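Local coordinates for protein sugar phosphate isomerase/epimerase (Parabacteroides distasonis, PDB 3OBE) that probably acts as an isomerase or epimerase on sugar-type substrates and adopts a xylose isomerase-like TIM-barrel fold, at residues W249-F263 / G290-V304. Numbering follows the deposited sequence.
Sequences WIIGDSGMMNFPNIF and GVEKSAAYLQAAPFV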
loop_
_atom_site.group_PDB
_atom_site.type_symbol
_atom_site.label_atom_id
_atom_site.label_comp_id
_atom_site.label_asym_id
_atom_site.label_seq_id
_atom_site.Cartn_x
_atom_site.Cartn_y
_atom_site.Cartn_z
ATOM N N TRP A 249 8.054 -14.262 -4.416
ATOM C CA TRP A 249 8.867 -13.943 -3.216
ATOM C C TRP A 249 9.802 -12.797 -3.599
ATOM O O TRP A 249 9.399 -11.625 -3.628
ATOM C CB TRP A 249 9.534 -15.196 -2.656
ATOM C CG TRP A 249 9.938 -14.974 -1.195
ATOM C CD1 TRP A 249 9.093 -14.670 -0.154
ATOM C CD2 TRP A 249 11.254 -15.051 -0.636
ATOM N NE1 TRP A 249 9.807 -14.523 1.014
ATOM C CE2 TRP A 249 11.135 -14.753 0.749
ATOM C CE3 TRP A 249 12.534 -15.344 -1.155
ATOM C CZ2 TRP A 249 12.240 -14.726 1.595
ATOM C CZ3 TRP A 249 13.610 -15.341 -0.312
ATOM C CH2 TRP A 249 13.461 -15.013 1.052
ATOM N N ILE A 250 11.026 -13.105 -3.971
ATOM C CA ILE A 250 11.962 -12.047 -4.356
ATOM C C ILE A 250 11.485 -11.348 -5.618
ATOM O O ILE A 250 11.111 -11.985 -6.599
ATOM C CB ILE A 250 13.361 -12.558 -4.571
ATOM C CG1 ILE A 250 14.013 -12.924 -3.248
ATOM C CG2 ILE A 250 14.292 -11.482 -5.242
ATOM C CD1 ILE A 250 15.204 -13.912 -3.417
ATOM N N ILE A 251 11.457 -10.021 -5.572
ATOM C CA ILE A 251 11.009 -9.256 -6.721
ATOM C C ILE A 251 11.870 -9.543 -7.943
ATOM O O ILE A 251 13.124 -9.434 -7.909
ATOM C CB ILE A 251 10.971 -7.741 -6.433
ATOM C CG1 ILE A 251 10.137 -7.432 -5.193
ATOM C CG2 ILE A 251 10.544 -6.941 -7.668
ATOM C CD1 ILE A 251 8.640 -7.880 -5.223
ATOM N N GLY A 252 11.189 -9.952 -9.025
ATOM C CA GLY A 252 11.833 -10.250 -10.298
ATOM C C GLY A 252 12.456 -11.634 -10.457
ATOM O O GLY A 252 13.196 -11.885 -11.435
ATOM N N ASP A 253 12.152 -12.546 -9.530
ATOM C CA ASP A 253 12.771 -13.877 -9.464
ATOM C C ASP A 253 11.871 -15.006 -10.043
ATOM O O ASP A 253 12.323 -16.139 -10.172
ATOM C CB ASP A 253 13.172 -14.155 -7.997
ATOM C CG ASP A 253 14.136 -15.327 -7.824
ATOM O OD1 ASP A 253 15.013 -15.515 -8.687
ATOM O OD2 ASP A 253 14.077 -16.025 -6.780
ATOM N N SER A 254 10.656 -14.680 -10.496
ATOM C CA SER A 254 9.681 -15.717 -10.912
ATOM C C SER A 254 9.425 -15.621 -12.422
ATOM O O SER A 254 10.025 -14.781 -13.095
ATOM C CB SER A 254 8.387 -15.619 -10.151
ATOM O OG SER A 254 7.499 -14.647 -10.672
ATOM N N GLY A 255 8.610 -16.535 -12.938
ATOM C CA GLY A 255 8.117 -16.454 -14.301
ATOM C C GLY A 255 6.920 -15.540 -14.505
ATOM O O GLY A 255 6.457 -15.415 -15.627
HETATM N N MSE A 256 6.370 -14.853 -13.481
HETATM C CA MSE A 256 4.968 -14.298 -13.579
HETATM C C MSE A 256 4.591 -12.832 -14.030
HETATM O O MSE A 256 3.577 -12.675 -14.707
HETATM C CB MSE A 256 4.207 -14.611 -12.273
HETATM C CG MSE A 256 4.378 -16.039 -11.791
HETATM SE SE MSE A 256 3.411 -16.292 -10.097
HETATM C CE MSE A 256 1.900 -15.412 -10.780
HETATM N N MSE A 257 5.321 -11.773 -13.658
HETATM C CA MSE A 257 5.353 -10.310 -13.597
HETATM C C MSE A 257 6.323 -9.763 -14.653
HETATM O O MSE A 257 7.438 -10.262 -14.805
HETATM C CB MSE A 257 5.759 -9.825 -12.179
HETATM C CG MSE A 257 5.079 -10.535 -11.019
HETATM SE SE MSE A 257 3.184 -10.332 -11.180
HETATM C CE MSE A 257 2.991 -8.392 -11.291
ATOM N N ASN A 258 5.864 -8.731 -15.354
ATOM C CA ASN A 258 6.691 -7.987 -16.296
ATOM C C ASN A 258 6.972 -6.612 -15.684
ATOM O O ASN A 258 6.279 -5.630 -15.958
ATOM C CB ASN A 258 5.976 -7.869 -17.634
ATOM C CG ASN A 258 6.941 -7.406 -18.741
ATOM O OD1 ASN A 258 7.815 -6.581 -18.471
ATOM N ND2 ASN A 258 6.745 -7.875 -19.943
ATOM N N PHE A 259 7.959 -6.565 -14.806
ATOM C CA PHE A 259 8.308 -5.334 -14.114
ATOM C C PHE A 259 8.799 -4.263 -15.081
ATOM O O PHE A 259 8.475 -3.103 -14.885
ATOM C CB PHE A 259 9.252 -5.609 -12.940
ATOM C CG PHE A 259 8.550 -6.276 -11.790
ATOM C CD1 PHE A 259 7.507 -5.609 -11.156
ATOM C CD2 PHE A 259 8.858 -7.557 -11.398
ATOM C CE1 PHE A 259 6.788 -6.185 -10.133
ATOM C CE2 PHE A 259 8.118 -8.140 -10.347
ATOM C CZ PHE A 259 7.132 -7.432 -9.726
ATOM N N PRO A 260 9.509 -4.638 -16.166
ATOM C CA PRO A 260 9.889 -3.558 -17.099
ATOM C C PRO A 260 8.670 -2.817 -17.623
ATOM O O PRO A 260 8.647 -1.603 -17.645
ATOM C CB PRO A 260 10.644 -4.302 -18.181
ATOM C CG PRO A 260 11.339 -5.386 -17.450
ATOM C CD PRO A 260 10.280 -5.866 -16.456
ATOM N N ASN A 261 7.605 -3.544 -17.970
ATOM C CA ASN A 261 6.386 -2.872 -18.438
ATOM C C ASN A 261 5.587 -2.167 -17.376
ATOM O O ASN A 261 5.001 -1.129 -17.657
ATOM C CB ASN A 261 5.482 -3.831 -19.181
ATOM C CG ASN A 261 6.004 -4.183 -20.555
ATOM O OD1 ASN A 261 6.912 -3.542 -21.142
ATOM N ND2 ASN A 261 5.421 -5.232 -21.113
ATOM N N ILE A 262 5.517 -2.749 -16.175
ATOM C CA ILE A 262 4.827 -2.134 -15.045
ATOM C C ILE A 262 5.462 -0.799 -14.684
ATOM O O ILE A 262 4.758 0.221 -14.565
ATOM C CB ILE A 262 4.774 -3.091 -13.848
ATOM C CG1 ILE A 262 3.799 -4.236 -14.153
ATOM C CG2 ILE A 262 4.421 -2.370 -12.543
ATOM C CD1 ILE A 262 3.930 -5.430 -13.239
ATOM N N PHE A 263 6.783 -0.792 -14.594
ATOM C CA PHE A 263 7.499 0.447 -14.283
ATOM C C PHE A 263 7.432 1.469 -15.410
ATOM O O PHE A 263 7.186 2.630 -15.146
ATOM C CB PHE A 263 8.934 0.139 -13.879
ATOM C CG PHE A 263 9.064 -0.211 -12.436
ATOM C CD1 PHE A 263 9.090 0.756 -11.448
ATOM C CD2 PHE A 263 9.122 -1.540 -12.055
ATOM C CE1 PHE A 263 9.153 0.388 -10.132
ATOM C CE2 PHE A 263 9.203 -1.876 -10.779
ATOM C CZ PHE A 263 9.214 -0.932 -9.803
ATOM N N GLY A 290 14.996 -11.942 1.456
ATOM C CA GLY A 290 14.095 -11.676 0.313
ATOM C C GLY A 290 13.934 -10.194 0.065
ATOM O O GLY A 290 13.974 -9.742 -1.078
ATOM N N VAL A 291 13.905 -9.440 1.157
ATOM C CA VAL A 291 13.778 -7.986 1.082
ATOM C C VAL A 291 15.065 -7.357 0.523
ATOM O O VAL A 291 15.023 -6.470 -0.310
ATOM C CB VAL A 291 13.384 -7.436 2.484
ATOM C CG1 VAL A 291 13.700 -6.000 2.596
ATOM C CG2 VAL A 291 11.876 -7.777 2.748
ATOM N N GLU A 292 16.207 -7.864 0.951
ATOM C CA GLU A 292 17.501 -7.374 0.454
ATOM C C GLU A 292 17.722 -7.704 -1.027
ATOM O O GLU A 292 18.157 -6.838 -1.787
ATOM C CB GLU A 292 18.603 -7.955 1.309
ATOM C CG GLU A 292 18.650 -7.295 2.661
ATOM C CD GLU A 292 19.720 -7.836 3.561
ATOM O OE1 GLU A 292 19.986 -9.074 3.539
ATOM O OE2 GLU A 292 20.312 -7.012 4.299
ATOM N N LYS A 293 17.409 -8.924 -1.417
ATOM C CA LYS A 293 17.546 -9.374 -2.795
ATOM C C LYS A 293 16.564 -8.657 -3.725
ATOM O O LYS A 293 16.909 -8.353 -4.874
ATOM C CB LYS A 293 17.419 -10.888 -2.909
ATOM C CG LYS A 293 18.741 -11.548 -2.426
ATOM C CD LYS A 293 18.772 -13.011 -2.548
ATOM C CE LYS A 293 20.240 -13.442 -2.370
ATOM N NZ LYS A 293 20.379 -14.677 -1.695
ATOM N N SER A 294 15.384 -8.332 -3.222
ATOM C CA SER A 294 14.385 -7.521 -3.949
ATOM C C SER A 294 14.941 -6.146 -4.207
ATOM O O SER A 294 14.899 -5.625 -5.356
ATOM C CB SER A 294 13.053 -7.465 -3.201
ATOM O OG SER A 294 12.502 -8.770 -3.076
ATOM N N ALA A 295 15.536 -5.572 -3.172
ATOM C CA ALA A 295 16.158 -4.250 -3.287
ATOM C C ALA A 295 17.256 -4.308 -4.332
ATOM O O ALA A 295 17.350 -3.386 -5.138
ATOM C CB ALA A 295 16.715 -3.743 -1.920
ATOM N N ALA A 296 18.080 -5.367 -4.316
ATOM C CA ALA A 296 19.208 -5.481 -5.251
ATOM C C ALA A 296 18.706 -5.482 -6.723
ATOM O O ALA A 296 19.313 -4.830 -7.610
ATOM C CB ALA A 296 20.094 -6.739 -4.922
ATOM N N TYR A 297 17.591 -6.138 -6.971
ATOM C CA TYR A 297 16.992 -6.172 -8.314
ATOM C C TYR A 297 16.536 -4.789 -8.747
ATOM O O TYR A 297 16.805 -4.337 -9.871
ATOM C CB TYR A 297 15.802 -7.124 -8.301
ATOM C CG TYR A 297 14.960 -7.141 -9.565
ATOM C CD1 TYR A 297 15.354 -7.840 -10.698
ATOM C CD2 TYR A 297 13.751 -6.451 -9.593
ATOM C CE1 TYR A 297 14.565 -7.853 -11.810
ATOM C CE2 TYR A 297 12.951 -6.496 -10.688
ATOM C CZ TYR A 297 13.357 -7.180 -11.791
ATOM O OH TYR A 297 12.518 -7.204 -12.899
ATOM N N LEU A 298 15.852 -4.103 -7.855
ATOM C CA LEU A 298 15.239 -2.823 -8.218
ATOM C C LEU A 298 16.328 -1.763 -8.375
ATOM O O LEU A 298 16.241 -0.890 -9.248
ATOM C CB LEU A 298 14.235 -2.402 -7.168
ATOM C CG LEU A 298 12.969 -3.275 -7.097
ATOM C CD1 LEU A 298 12.116 -2.842 -5.900
ATOM C CD2 LEU A 298 12.138 -3.227 -8.443
ATOM N N GLN A 299 17.341 -1.834 -7.518
ATOM C CA GLN A 299 18.411 -0.881 -7.575
ATOM C C GLN A 299 19.203 -1.064 -8.873
ATOM O O GLN A 299 19.638 -0.068 -9.452
ATOM C CB GLN A 299 19.337 -1.015 -6.379
ATOM C CG GLN A 299 18.642 -0.670 -5.068
ATOM C CD GLN A 299 18.693 0.800 -4.724
ATOM O OE1 GLN A 299 17.652 1.489 -4.621
ATOM N NE2 GLN A 299 19.884 1.278 -4.507
ATOM N N ALA A 300 19.414 -2.310 -9.322
ATOM C CA ALA A 300 20.204 -2.566 -10.549
ATOM C C ALA A 300 19.362 -2.428 -11.827
ATOM O O ALA A 300 19.918 -2.326 -12.911
ATOM C CB ALA A 300 20.826 -3.965 -10.486
ATOM N N ALA A 301 18.041 -2.462 -11.700
ATOM C CA ALA A 301 17.157 -2.508 -12.876
ATOM C C ALA A 301 17.216 -1.144 -13.578
ATOM O O ALA A 301 16.902 -0.141 -12.981
ATOM C CB ALA A 301 15.763 -2.791 -12.438
ATOM N N PRO A 302 17.569 -1.118 -14.866
ATOM C CA PRO A 302 17.587 0.181 -15.500
ATOM C C PRO A 302 16.216 0.801 -15.760
ATOM O O PRO A 302 16.143 2.024 -15.971
ATOM C CB PRO A 302 18.328 -0.060 -16.809
ATOM C CG PRO A 302 18.217 -1.498 -17.042
ATOM C CD PRO A 302 18.103 -2.177 -15.728
ATOM N N PHE A 303 15.147 -0.002 -15.743
ATOM C CA PHE A 303 13.797 0.512 -15.915
ATOM C C PHE A 303 13.173 1.074 -14.647
ATOM O O PHE A 303 12.049 1.609 -14.681
ATOM C CB PHE A 303 12.879 -0.610 -16.493
ATOM C CG PHE A 303 13.009 -1.917 -15.770
ATOM C CD1 PHE A 303 12.228 -2.206 -14.664
ATOM C CD2 PHE A 303 13.902 -2.871 -16.229
ATOM C CE1 PHE A 303 12.351 -3.425 -14.012
ATOM C CE2 PHE A 303 14.066 -4.084 -15.555
ATOM C CZ PHE A 303 13.285 -4.351 -14.468
ATOM N N VAL A 304 13.874 0.921 -13.517
ATOM C CA VAL A 304 13.452 1.498 -12.240
ATOM C C VAL A 304 14.266 2.762 -12.056
ATOM O O VAL A 304 15.484 2.741 -12.198
ATOM C CB VAL A 304 13.666 0.549 -11.078
ATOM C CG1 VAL A 304 13.286 1.219 -9.717
ATOM C CG2 VAL A 304 12.866 -0.787 -11.299
#
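Ser294 OG links the helix to the facing loop: it accepts from Ile251 N at 3.0 Å, with a nearly straight N-H...O angle of 173°, and donates to Gly290 O at 2.7 Å. A chi1 of -62°, with OG beside its own backbone N, lets the hydroxyl bend back to the carbonyl one turn earlier. That oxygen also takes Ser294 N, the two donors arriving from opposite faces of its plane. Upstream, Gly290 CA lies over the six-membered ring of Trp249, 3.8 Å from the centroid, a CH-pi contact in which the glycine, having no side chain, lets the indole lie close against the helix backbone. In the TIM barrel, 249-263 leads from strand 240-245 into helix 259-269, while 290-304 holds most of the last helix, 287-300, and the C-terminal tail; Ile251 and Leu298 also touch strand 273-276. The short helical segments cross at -65° with axes 12.8 Å apart, bridged by side chains and by loop 249-252. Tyr297 turns one ring face to the type II turn starting at Ile250, with Gly252 CA 3.9 Å from the centroid. Past the end of helix 287-300, Phe303 takes Pro260 CG over one face, 3.7 Å from its centroid, and Ala301 CB over the other. Val304 CG2 sits over the centre of the Phe263 ring, while Leu298 CD2 approaches the same ring obliquely, 4.0 Å from CZ of Phe263.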